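Local coordinates for tyrosinase (Burkholderia thailandensis, PDB 5ZRD), which catalyses the copper-dependent ortho-hydroxylation of monophenols to catechols and, as tyrosinases generally do, probably their further oxidation to quinones, at residues 94-99 and 394-399; 90-95 and 387-392; 112-117 and 319-324; 48-53 and 99-104. All blocks are in the same frame, centred on the assembly; numbering follows the deposited sequence.

All four contacts are mainly buried. The residues that touch in contacts 2 and 3 are all buried, whereas contact 1 has waters at its margin and contact 4 an exposed lysine. Helix 90-108 is used by contacts 1, 2 and 4, in the order 2, 1, 4 along its length; contact 3 belongs to helix 315-334. The chemistry changes accordingly: an arginine hydrogen-bonded to a loop carbonyl in contact 2, aromatic and leucine packing in contact 1, mainly apolar packing of a helix start on a helix in contact 4, and backbone carbonyls against a cysteine and an asparagine in contact 3. R95 pairs with D324, tying contacts 1 and 2 to contact 3; Y97 meets L53 O, tying contact 1 to contact 4.

Contact 1 (94-99 and 394-399); sequences HRMYVY and RQLGFT. With CU (copper (II) ion), chain J.
Residues 94-99 form a regular turn and a half inside helix 90-108, while 394-399 leave a weakly bonded helical turn through G397, whose positive phi (83°) a residue without a side chain adopts easily, and enter a short strand. The backbones stay well apart, Y99 CA lying 8.3 Å from L396 CA, so large side chains must fill the gap. Y99 holds its CG anti to the backbone N (chi1 178°) and so reaches across. L396 CD2 sits over one face of its ring, 4.2 Å from the centroid, a CH-pi contact, while L396 CB lies 3.9 Å from Y99 CE1. F398 crosses the tyrosine obliquely, its CE2 3.9 Å from Y99 CD1. The other leucine branch, CD1, rests against M96 SD at 4.2 Å and the aliphatic part of R95, whose charged end turns to D324. Tyrosine suits the margin: its OH weakly holds two waters, one giving a hydrogen bond of 2.7 Å to L396 O, the other donating to Q395 O. H94 leaves the same helix on another side, its NE2 2.2 Å from the copper that H57 and H85 also bind, the three-histidine set of one copper of the type-3 dicopper centre.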
# COMPACT_ATOMS: atom_id res chain seq x y z
N HIS A 94 -14.60 -24.27 17.97
CA HIS A 94 -16.06 -24.29 18.06
C HIS A 94 -16.48 -24.86 19.41
O HIS A 94 -17.51 -24.47 19.89
CB HIS A 94 -16.73 -25.03 16.91
CG HIS A 94 -16.60 -24.28 15.65
ND1 HIS A 94 -15.45 -24.28 14.96
CD2 HIS A 94 -17.46 -23.46 15.00
CE1 HIS A 94 -15.58 -23.48 13.91
NE2 HIS A 94 -16.81 -22.99 13.89
N ARG A 95 -15.68 -25.73 20.01
CA ARG A 95 -15.99 -26.24 21.35
C ARG A 95 -16.09 -25.06 22.31
O ARG A 95 -17.03 -24.99 23.10
CB ARG A 95 -14.93 -27.25 21.83
CG ARG A 95 -15.08 -27.72 23.27
CD ARG A 95 -14.28 -28.99 23.51
NE ARG A 95 -14.97 -30.16 22.98
CZ ARG A 95 -14.49 -31.39 22.94
NH1 ARG A 95 -13.31 -31.67 23.46
NH2 ARG A 95 -15.24 -32.35 22.42
N MET A 96 -15.11 -24.16 22.25
CA MET A 96 -15.09 -23.07 23.15
C MET A 96 -16.20 -22.08 22.79
O MET A 96 -16.82 -21.46 23.70
CB MET A 96 -13.73 -22.38 23.13
CG MET A 96 -12.65 -23.21 23.80
SD MET A 96 -13.14 -23.81 25.43
CE MET A 96 -13.59 -22.24 26.18
N TYR A 97 -16.49 -21.95 21.49
CA TYR A 97 -17.52 -21.00 21.05
C TYR A 97 -18.84 -21.38 21.68
O TYR A 97 -19.55 -20.52 22.22
CB TYR A 97 -17.63 -20.96 19.53
CG TYR A 97 -18.48 -19.87 18.92
CD1 TYR A 97 -18.79 -18.69 19.58
CD2 TYR A 97 -18.94 -20.01 17.62
CE1 TYR A 97 -19.54 -17.68 18.98
CE2 TYR A 97 -19.65 -19.00 16.99
CZ TYR A 97 -19.95 -17.84 17.68
OH TYR A 97 -20.68 -16.88 17.06
N VAL A 98 -19.14 -22.66 21.63
CA VAL A 98 -20.42 -23.14 22.13
C VAL A 98 -20.45 -22.95 23.65
O VAL A 98 -21.48 -22.61 24.23
CB VAL A 98 -20.67 -24.61 21.80
CG1 VAL A 98 -21.97 -25.08 22.42
CG2 VAL A 98 -20.68 -24.84 20.30
N TYR A 99 -19.32 -23.27 24.26
CA TYR A 99 -19.21 -23.21 25.70
C TYR A 99 -19.39 -21.77 26.15
O TYR A 99 -20.09 -21.55 27.08
CB TYR A 99 -17.84 -23.71 26.15
CG TYR A 99 -17.57 -23.66 27.63
CD1 TYR A 99 -18.11 -24.60 28.48
CD2 TYR A 99 -16.71 -22.72 28.17
CE1 TYR A 99 -17.84 -24.59 29.83
CE2 TYR A 99 -16.42 -22.70 29.53
CZ TYR A 99 -16.98 -23.64 30.36
OH TYR A 99 -16.72 -23.67 31.69
N ARG A 394 -13.49 -33.13 32.71
CA ARG A 394 -12.45 -32.71 33.69
C ARG A 394 -12.11 -31.24 33.54
O ARG A 394 -11.75 -30.64 34.53
CB ARG A 394 -11.15 -33.52 33.56
CG ARG A 394 -11.36 -35.03 33.64
CD ARG A 394 -10.08 -35.84 33.53
NE ARG A 394 -10.40 -37.26 33.65
CZ ARG A 394 -10.72 -37.91 34.79
NH1 ARG A 394 -10.38 -37.40 35.97
NH2 ARG A 394 -11.37 -39.06 34.71
N GLN A 395 -12.13 -30.65 32.35
CA GLN A 395 -11.67 -29.25 32.25
C GLN A 395 -12.85 -28.26 32.14
O GLN A 395 -12.68 -27.08 32.49
CB GLN A 395 -10.70 -29.10 31.08
CG GLN A 395 -9.40 -29.88 31.22
CD GLN A 395 -8.62 -29.89 29.93
OE1 GLN A 395 -8.96 -30.58 28.97
NE2 GLN A 395 -7.56 -29.09 29.86
N LEU A 396 -14.02 -28.65 31.64
CA LEU A 396 -15.10 -27.66 31.35
C LEU A 396 -16.38 -27.99 32.15
O LEU A 396 -17.33 -27.21 32.15
CB LEU A 396 -15.40 -27.64 29.85
CG LEU A 396 -14.28 -27.18 28.91
CD1 LEU A 396 -14.77 -27.15 27.48
CD2 LEU A 396 -13.73 -25.81 29.28
N GLY A 397 -16.44 -29.13 32.83
CA GLY A 397 -17.51 -29.38 33.79
C GLY A 397 -18.79 -29.88 33.13
O GLY A 397 -19.85 -29.75 33.74
N PHE A 398 -18.73 -30.48 31.92
CA PHE A 398 -19.97 -31.00 31.29
C PHE A 398 -19.67 -32.25 30.45
O PHE A 398 -18.54 -32.57 30.13
CB PHE A 398 -20.63 -29.89 30.47
CG PHE A 398 -20.02 -29.64 29.12
CD1 PHE A 398 -20.39 -30.40 28.01
CD2 PHE A 398 -19.07 -28.66 28.94
CE1 PHE A 398 -19.82 -30.18 26.76
CE2 PHE A 398 -18.52 -28.42 27.69
CZ PHE A 398 -18.86 -29.21 26.61
N THR A 399 -20.74 -32.93 30.11
CA THR A 399 -20.70 -34.13 29.33
C THR A 399 -21.93 -34.14 28.40
O THR A 399 -22.82 -33.28 28.50
CB THR A 399 -20.72 -35.36 30.23
OG1 THR A 399 -20.26 -36.49 29.47
CG2 THR A 399 -22.10 -35.62 30.80
CU CU J . -17.48 -21.79 12.22
O HOH W 1 -19.27 -25.46 33.00
O HOH W 2 -14.22 -24.70 33.63

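Contact 2 (90-95 and 387-392); sequences FPTWHR and EDCINI. With CU (copper (II) ion), chain J.
One clear hydrogen bond crosses this contact: R95 NH1 donates to C389 O over 2.9 Å, nearly straight at 171° and lying in the guanidinium plane. The bend at chi3 (-78°) turns the end of the arginine to that carbonyl. Its NE forms a salt bridge with D324, which probably balances the buried charge, and NH1 also meets Q331. These partners fix the orientation of the guanidinium plane; arginine suits the place because its several N-H groups can serve different acceptors at once. Van der Waals packing adds to this: the I392 methyl CG2 sits centrally over one guanidinium face, 3.4 Å from R95 NE, the two side chains crossing at about a right angle. C389 is small enough to slip beside the helix, its CB 3.9 Å from R95 CD and its SG 4.1 Å from T92 CB; the T92 hydroxyl is bonded to S386. Within the helix, H94 ND1 donates to a lone pair of F90 O over 2.7 Å, a carbonyl that also accepts H94 N. F90 CE1 covers one imidazole face and W93 CE3 the other, so the ring's rotation is fixed. Such second-shell positioning of a metal-bound histidine is typical of the CuA site of tyrosinases.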
# COMPACT_ATOMS: atom_id res chain seq x y z
N PHE A 90 -10.42 -26.22 14.06
CA PHE A 90 -11.87 -26.19 13.83
C PHE A 90 -12.64 -26.77 15.04
O PHE A 90 -13.58 -26.16 15.55
CB PHE A 90 -12.24 -26.83 12.48
CG PHE A 90 -13.70 -27.18 12.37
CD1 PHE A 90 -14.61 -26.25 11.93
CD2 PHE A 90 -14.18 -28.40 12.80
CE1 PHE A 90 -15.97 -26.55 11.87
CE2 PHE A 90 -15.52 -28.71 12.73
CZ PHE A 90 -16.42 -27.78 12.26
N PRO A 91 -12.32 -27.97 15.47
CA PRO A 91 -13.12 -28.61 16.53
C PRO A 91 -13.05 -27.90 17.89
O PRO A 91 -14.06 -27.76 18.57
CB PRO A 91 -12.48 -30.00 16.67
CG PRO A 91 -11.95 -30.28 15.29
CD PRO A 91 -11.40 -28.93 14.86
N THR A 92 -11.83 -27.53 18.28
CA THR A 92 -11.59 -26.97 19.58
C THR A 92 -12.08 -25.52 19.65
O THR A 92 -12.50 -25.06 20.68
CB THR A 92 -10.09 -27.02 19.90
OG1 THR A 92 -9.30 -26.52 18.81
CG2 THR A 92 -9.66 -28.43 20.21
N TRP A 93 -11.94 -24.80 18.56
CA TRP A 93 -12.41 -23.42 18.55
C TRP A 93 -13.91 -23.42 18.74
O TRP A 93 -14.41 -22.63 19.55
CB TRP A 93 -12.02 -22.64 17.29
CG TRP A 93 -12.39 -21.20 17.40
CD1 TRP A 93 -11.62 -20.20 17.93
CD2 TRP A 93 -13.65 -20.61 17.04
NE1 TRP A 93 -12.30 -19.02 17.88
CE2 TRP A 93 -13.56 -19.24 17.38
CE3 TRP A 93 -14.84 -21.09 16.49
CZ2 TRP A 93 -14.61 -18.35 17.18
CZ3 TRP A 93 -15.88 -20.21 16.30
CH2 TRP A 93 -15.76 -18.86 16.62
N HIS A 94 -14.60 -24.27 17.97
CA HIS A 94 -16.06 -24.29 18.06
C HIS A 94 -16.48 -24.86 19.41
O HIS A 94 -17.51 -24.47 19.89
CB HIS A 94 -16.73 -25.03 16.91
CG HIS A 94 -16.60 -24.28 15.65
ND1 HIS A 94 -15.45 -24.28 14.96
CD2 HIS A 94 -17.46 -23.46 15.00
CE1 HIS A 94 -15.58 -23.48 13.91
NE2 HIS A 94 -16.81 -22.99 13.89
N ARG A 95 -15.68 -25.73 20.01
CA ARG A 95 -15.99 -26.24 21.35
C ARG A 95 -16.09 -25.06 22.31
O ARG A 95 -17.03 -24.99 23.10
CB ARG A 95 -14.93 -27.25 21.83
CG ARG A 95 -15.08 -27.72 23.27
CD ARG A 95 -14.28 -28.99 23.51
NE ARG A 95 -14.97 -30.16 22.98
CZ ARG A 95 -14.49 -31.39 22.94
NH1 ARG A 95 -13.31 -31.67 23.46
NH2 ARG A 95 -15.24 -32.35 22.42
N GLU A 387 -5.50 -26.69 24.59
CA GLU A 387 -4.97 -27.55 25.68
C GLU A 387 -5.94 -27.47 26.87
O GLU A 387 -6.08 -28.42 27.60
CB GLU A 387 -3.51 -27.19 26.00
CG GLU A 387 -2.70 -28.32 26.61
CD GLU A 387 -1.95 -29.29 25.69
OE1 GLU A 387 -1.10 -28.81 24.90
OE2 GLU A 387 -2.17 -30.53 25.81
N ASP A 388 -6.67 -26.36 26.97
CA ASP A 388 -7.67 -26.13 28.00
C ASP A 388 -9.04 -26.79 27.77
O ASP A 388 -9.86 -26.71 28.68
CB ASP A 388 -7.90 -24.62 28.14
CG ASP A 388 -6.63 -23.87 28.50
OD1 ASP A 388 -5.96 -24.30 29.46
OD2 ASP A 388 -6.28 -22.87 27.82
N CYS A 389 -9.30 -27.45 26.61
CA CYS A 389 -10.68 -28.01 26.33
C CYS A 389 -10.63 -29.36 25.61
O CYS A 389 -11.53 -29.75 24.81
CB CYS A 389 -11.53 -27.04 25.52
SG CYS A 389 -10.75 -26.52 23.96
N ILE A 390 -9.62 -30.15 25.98
CA ILE A 390 -9.56 -31.52 25.46
C ILE A 390 -10.62 -32.39 26.16
O ILE A 390 -11.41 -33.11 25.52
CB ILE A 390 -8.12 -32.07 25.59
CG1 ILE A 390 -7.15 -31.14 24.86
CG2 ILE A 390 -8.04 -33.51 25.09
CD1 ILE A 390 -5.71 -31.53 24.93
N ASN A 391 -10.69 -32.32 27.47
CA ASN A 391 -11.57 -33.19 28.17
C ASN A 391 -12.74 -32.36 28.69
O ASN A 391 -12.56 -31.59 29.66
CB ASN A 391 -10.87 -33.91 29.33
CG ASN A 391 -11.79 -34.90 30.01
OD1 ASN A 391 -12.95 -34.61 30.26
ND2 ASN A 391 -11.28 -36.10 30.26
N ILE A 392 -13.90 -32.52 28.09
CA ILE A 392 -15.00 -31.64 28.47
C ILE A 392 -15.42 -31.89 29.94
O ILE A 392 -15.90 -30.95 30.55
CB ILE A 392 -16.21 -31.76 27.51
CG1 ILE A 392 -16.78 -33.17 27.48
CG2 ILE A 392 -15.86 -31.26 26.12
CD1 ILE A 392 -18.07 -33.29 26.71
CU CU J . -17.48 -21.79 12.22

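Contact 3 (112-117 and 319-324); sequences VSMPFW and HHCNVD. With CU (copper (II) ion), chain K.
The extended loop 112-117 runs across helix 315-334, one of the helices that carry the histidines of the type-3 dicopper centre, here H320. V112 and S113 lead the chain in from the end of helix 90-108. M114, anchored through its N by E102, makes the first touch, its CG lying 4.4 Å from C321 CB. Its carbonyl O is 3.4 Å from C321 SG, which stands anti to its own backbone N (chi1 -179°) and so points into the loop. P115 turns its ring away but leaves its O 3.4 Å from the same sulfur; the small cysteine suits a place where the backbones come this close, F116 CA being 4.9 Å from C321 CA. F116 lays its CB 3.7 Å from C321 SG, and the crowded chi1 (56°) then carries its ring off the helix and past N322, ring and amide planes 27° apart. W117 sends its indole towards helix 274-285. On the far side of the helix H320 NE2 reaches the copper at 1.9 Å, with H277 and H281 as fellow ligands. The amide of N322 is held at both ends, ND2 bonded to E119 and OD1 to R325, a double role that asparagine can fill; its CB lies close to the loop backbone, 3.0 Å from W117 O.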
# COMPACT_ATOMS: atom_id res chain seq x y z
N VAL A 112 -27.97 -23.53 33.45
CA VAL A 112 -28.66 -24.09 32.26
C VAL A 112 -27.56 -24.68 31.35
O VAL A 112 -26.39 -24.23 31.38
CB VAL A 112 -29.54 -23.06 31.52
CG1 VAL A 112 -28.72 -22.08 30.72
CG2 VAL A 112 -30.55 -23.73 30.60
N SER A 113 -27.96 -25.68 30.57
CA SER A 113 -27.10 -26.37 29.60
C SER A 113 -27.62 -26.20 28.16
O SER A 113 -28.84 -26.31 27.86
CB SER A 113 -26.98 -27.86 29.93
OG SER A 113 -26.25 -28.03 31.14
N MET A 114 -26.66 -25.99 27.27
CA MET A 114 -26.96 -25.87 25.87
C MET A 114 -27.17 -27.28 25.31
O MET A 114 -26.26 -28.08 25.33
CB MET A 114 -25.79 -25.19 25.15
CG MET A 114 -26.02 -25.00 23.66
SD MET A 114 -27.39 -23.88 23.28
CE MET A 114 -27.97 -24.63 21.76
N PRO A 115 -28.37 -27.58 24.83
CA PRO A 115 -28.59 -28.91 24.29
C PRO A 115 -28.09 -29.00 22.85
O PRO A 115 -27.65 -27.98 22.30
CB PRO A 115 -30.11 -29.11 24.29
CG PRO A 115 -30.65 -27.71 24.15
CD PRO A 115 -29.61 -26.78 24.74
N PHE A 116 -28.19 -30.20 22.28
CA PHE A 116 -27.72 -30.48 20.93
C PHE A 116 -28.91 -30.91 20.06
O PHE A 116 -29.79 -31.65 20.48
CB PHE A 116 -26.60 -31.53 20.90
CG PHE A 116 -26.91 -32.87 21.53
CD1 PHE A 116 -26.65 -33.10 22.87
CD2 PHE A 116 -27.42 -33.91 20.77
CE1 PHE A 116 -26.92 -34.33 23.46
CE2 PHE A 116 -27.68 -35.15 21.35
CZ PHE A 116 -27.44 -35.35 22.70
N TRP A 117 -28.93 -30.41 18.84
CA TRP A 117 -29.80 -31.00 17.83
C TRP A 117 -29.14 -32.28 17.35
O TRP A 117 -28.15 -32.23 16.63
CB TRP A 117 -30.04 -30.05 16.65
CG TRP A 117 -30.70 -30.70 15.48
CD1 TRP A 117 -31.53 -31.79 15.47
CD2 TRP A 117 -30.61 -30.27 14.13
NE1 TRP A 117 -31.93 -32.08 14.20
CE2 TRP A 117 -31.42 -31.13 13.35
CE3 TRP A 117 -29.96 -29.21 13.50
CZ2 TRP A 117 -31.53 -31.01 11.97
CZ3 TRP A 117 -30.07 -29.09 12.13
CH2 TRP A 117 -30.86 -29.97 11.38
N HIS A 319 -26.65 -26.93 16.32
CA HIS A 319 -25.92 -27.71 15.36
C HIS A 319 -24.49 -27.96 15.84
O HIS A 319 -24.01 -29.10 15.83
CB HIS A 319 -25.89 -26.98 14.02
CG HIS A 319 -24.82 -27.45 13.10
ND1 HIS A 319 -24.78 -28.73 12.61
CD2 HIS A 319 -23.75 -26.81 12.60
CE1 HIS A 319 -23.75 -28.84 11.80
NE2 HIS A 319 -23.08 -27.68 11.81
N HIS A 320 -23.82 -26.89 16.21
CA HIS A 320 -22.46 -26.96 16.65
C HIS A 320 -22.34 -27.67 17.99
O HIS A 320 -21.26 -28.18 18.27
CB HIS A 320 -21.79 -25.60 16.69
CG HIS A 320 -21.01 -25.36 15.44
ND1 HIS A 320 -19.78 -25.91 15.25
CD2 HIS A 320 -21.31 -24.70 14.31
CE1 HIS A 320 -19.34 -25.59 14.06
NE2 HIS A 320 -20.25 -24.82 13.48
N CYS A 321 -23.40 -27.78 18.76
CA CYS A 321 -23.34 -28.58 19.98
C CYS A 321 -23.36 -30.06 19.58
O CYS A 321 -22.66 -30.93 20.17
CB CYS A 321 -24.44 -28.15 20.95
SG CYS A 321 -24.47 -29.03 22.54
N ASN A 322 -24.08 -30.35 18.50
CA ASN A 322 -24.03 -31.72 17.98
C ASN A 322 -22.66 -32.04 17.37
O ASN A 322 -22.19 -33.13 17.48
CB ASN A 322 -25.13 -31.98 16.96
CG ASN A 322 -25.26 -33.46 16.70
OD1 ASN A 322 -25.52 -34.24 17.63
ND2 ASN A 322 -25.04 -33.85 15.44
N VAL A 323 -22.02 -31.09 16.70
CA VAL A 323 -20.73 -31.33 16.12
C VAL A 323 -19.72 -31.58 17.26
O VAL A 323 -18.77 -32.36 17.13
CB VAL A 323 -20.33 -30.13 15.24
CG1 VAL A 323 -18.90 -30.22 14.76
CG2 VAL A 323 -21.27 -30.02 14.06
N ASP A 324 -19.94 -30.89 18.37
CA ASP A 324 -19.03 -31.01 19.52
C ASP A 324 -19.24 -32.36 20.17
O ASP A 324 -18.29 -32.97 20.62
CB ASP A 324 -19.31 -29.91 20.54
CG ASP A 324 -18.22 -29.79 21.57
OD1 ASP A 324 -17.06 -29.61 21.14
OD2 ASP A 324 -18.55 -29.83 22.80
CU CU K . -20.50 -24.55 11.65

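Contact 4 (48-53 and 99-104); sequences KSFFAL and YKLEEA
The tight part of this contact centres on A104. Its methyl is small enough to let the segments close in, K48 CA and A104 CA standing 5.1 Å apart, and A104 CB touches both L53 CD1 and K48 O at 3.6 Å. L53, its CG anti to the carbonyl carbon (chi1 -80°), lays CD1 along the helix surface, 3.9 Å from L101 CA, so L53 bridges L101 and A104, about one turn apart. L101 in turn meets F50: with CG anti to the backbone N and chi2 at 132°, well off a staggered position, it brings CD1 to the edge of the F50 ring, 3.9 Å from F50 CE1. No hydrogen bond crosses between the two segments. The solvent side is looser. K48 contributes little beyond its CB, 4.0 Å from A104 CB, and then leads its chain outward; its NZ remains 6.7 Å from E103 OE1, so any attraction is probably weak. E103 instead forms a salt bridge along its own helix, K100 NZ meeting OE1 at 2.8 Å from above the carboxylate plane. Helix 50-57, which begins at the N-cap S49 and carries the copper ligand H57, is thus set against helix 90-108, with Y97 OH also bonded to L53 O. Helix 27-41 closes the apolar side through W36 and I39, F317 of helix 315-334 packs on F50 and L101, and Y384 of strand 383-385 touches K100.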
# COMPACT_ATOMS: atom_id res chain seq x y z
N LYS A 48 -21.60 -10.73 26.26
CA LYS A 48 -22.47 -11.89 26.42
C LYS A 48 -23.83 -11.74 25.70
O LYS A 48 -24.67 -12.64 25.77
CB LYS A 48 -22.73 -12.12 27.91
CG LYS A 48 -21.49 -12.29 28.78
CD LYS A 48 -21.86 -12.81 30.15
CE LYS A 48 -20.71 -13.36 30.96
NZ LYS A 48 -20.25 -12.37 31.96
N SER A 49 -24.13 -10.61 25.06
CA SER A 49 -25.34 -10.54 24.21
C SER A 49 -25.23 -11.54 23.06
O SER A 49 -24.15 -11.83 22.58
CB SER A 49 -25.54 -9.16 23.63
OG SER A 49 -24.40 -8.74 22.88
N PHE A 50 -26.36 -11.98 22.56
CA PHE A 50 -26.33 -12.86 21.42
C PHE A 50 -25.67 -12.17 20.22
O PHE A 50 -25.06 -12.84 19.40
CB PHE A 50 -27.72 -13.36 21.06
CG PHE A 50 -27.68 -14.37 19.94
CD1 PHE A 50 -26.95 -15.54 20.07
CD2 PHE A 50 -28.37 -14.15 18.76
CE1 PHE A 50 -26.88 -16.45 19.04
CE2 PHE A 50 -28.33 -15.08 17.74
CZ PHE A 50 -27.60 -16.24 17.89
N PHE A 51 -25.81 -10.86 20.09
CA PHE A 51 -25.32 -10.19 18.89
C PHE A 51 -23.79 -10.18 18.86
O PHE A 51 -23.17 -10.34 17.82
CB PHE A 51 -25.83 -8.75 18.81
CG PHE A 51 -25.28 -7.98 17.64
CD1 PHE A 51 -25.81 -8.15 16.37
CD2 PHE A 51 -24.23 -7.10 17.81
CE1 PHE A 51 -25.29 -7.45 15.28
CE2 PHE A 51 -23.72 -6.39 16.73
CZ PHE A 51 -24.24 -6.58 15.46
N ALA A 52 -23.20 -9.95 20.02
CA ALA A 52 -21.77 -9.93 20.15
C ALA A 52 -21.21 -11.34 19.87
O ALA A 52 -20.25 -11.46 19.10
CB ALA A 52 -21.42 -9.46 21.54
N LEU A 53 -21.83 -12.34 20.50
CA LEU A 53 -21.45 -13.77 20.45
C LEU A 53 -21.56 -14.26 19.01
O LEU A 53 -20.59 -14.78 18.50
CB LEU A 53 -22.36 -14.61 21.36
CG LEU A 53 -22.03 -14.60 22.85
CD1 LEU A 53 -23.19 -15.20 23.66
CD2 LEU A 53 -20.75 -15.37 23.14
N TYR A 99 -19.32 -23.27 24.26
CA TYR A 99 -19.21 -23.21 25.70
C TYR A 99 -19.39 -21.77 26.15
O TYR A 99 -20.09 -21.55 27.08
CB TYR A 99 -17.84 -23.71 26.15
CG TYR A 99 -17.57 -23.66 27.63
CD1 TYR A 99 -18.11 -24.60 28.48
CD2 TYR A 99 -16.71 -22.72 28.17
CE1 TYR A 99 -17.84 -24.59 29.83
CE2 TYR A 99 -16.42 -22.70 29.53
CZ TYR A 99 -16.98 -23.64 30.36
OH TYR A 99 -16.72 -23.67 31.69
N LYS A 100 -18.75 -20.83 25.46
CA LYS A 100 -18.84 -19.41 25.78
C LYS A 100 -20.28 -18.89 25.63
O LYS A 100 -20.77 -18.08 26.47
CB LYS A 100 -17.84 -18.63 24.93
CG LYS A 100 -16.42 -18.57 25.51
CD LYS A 100 -16.40 -18.08 26.95
CE LYS A 100 -15.01 -17.92 27.53
NZ LYS A 100 -15.04 -17.49 28.95
N LEU A 101 -21.01 -19.35 24.64
CA LEU A 101 -22.42 -18.94 24.52
C LEU A 101 -23.21 -19.55 25.68
O LEU A 101 -24.13 -18.97 26.20
CB LEU A 101 -23.02 -19.36 23.17
CG LEU A 101 -24.52 -19.10 23.07
CD1 LEU A 101 -24.88 -18.41 21.78
CD2 LEU A 101 -25.30 -20.40 23.26
N GLU A 102 -22.87 -20.78 26.01
CA GLU A 102 -23.52 -21.42 27.14
C GLU A 102 -23.20 -20.64 28.43
O GLU A 102 -24.05 -20.58 29.29
CB GLU A 102 -23.03 -22.86 27.22
CG GLU A 102 -23.81 -23.72 28.19
CD GLU A 102 -23.24 -25.11 28.37
OE1 GLU A 102 -21.98 -25.21 28.60
OE2 GLU A 102 -24.05 -26.08 28.30
N GLU A 103 -22.01 -20.05 28.57
CA GLU A 103 -21.70 -19.24 29.80
C GLU A 103 -22.65 -18.04 29.85
O GLU A 103 -23.15 -17.70 30.92
CB GLU A 103 -20.25 -18.74 29.83
CG GLU A 103 -19.28 -19.70 30.50
CD GLU A 103 -17.87 -19.17 30.74
OE1 GLU A 103 -17.48 -18.19 30.07
OE2 GLU A 103 -17.16 -19.73 31.61
N ALA A 104 -22.93 -17.44 28.69
CA ALA A 104 -23.90 -16.36 28.52
C ALA A 104 -25.32 -16.82 28.83
O ALA A 104 -26.05 -16.09 29.49
CB ALA A 104 -23.83 -15.83 27.11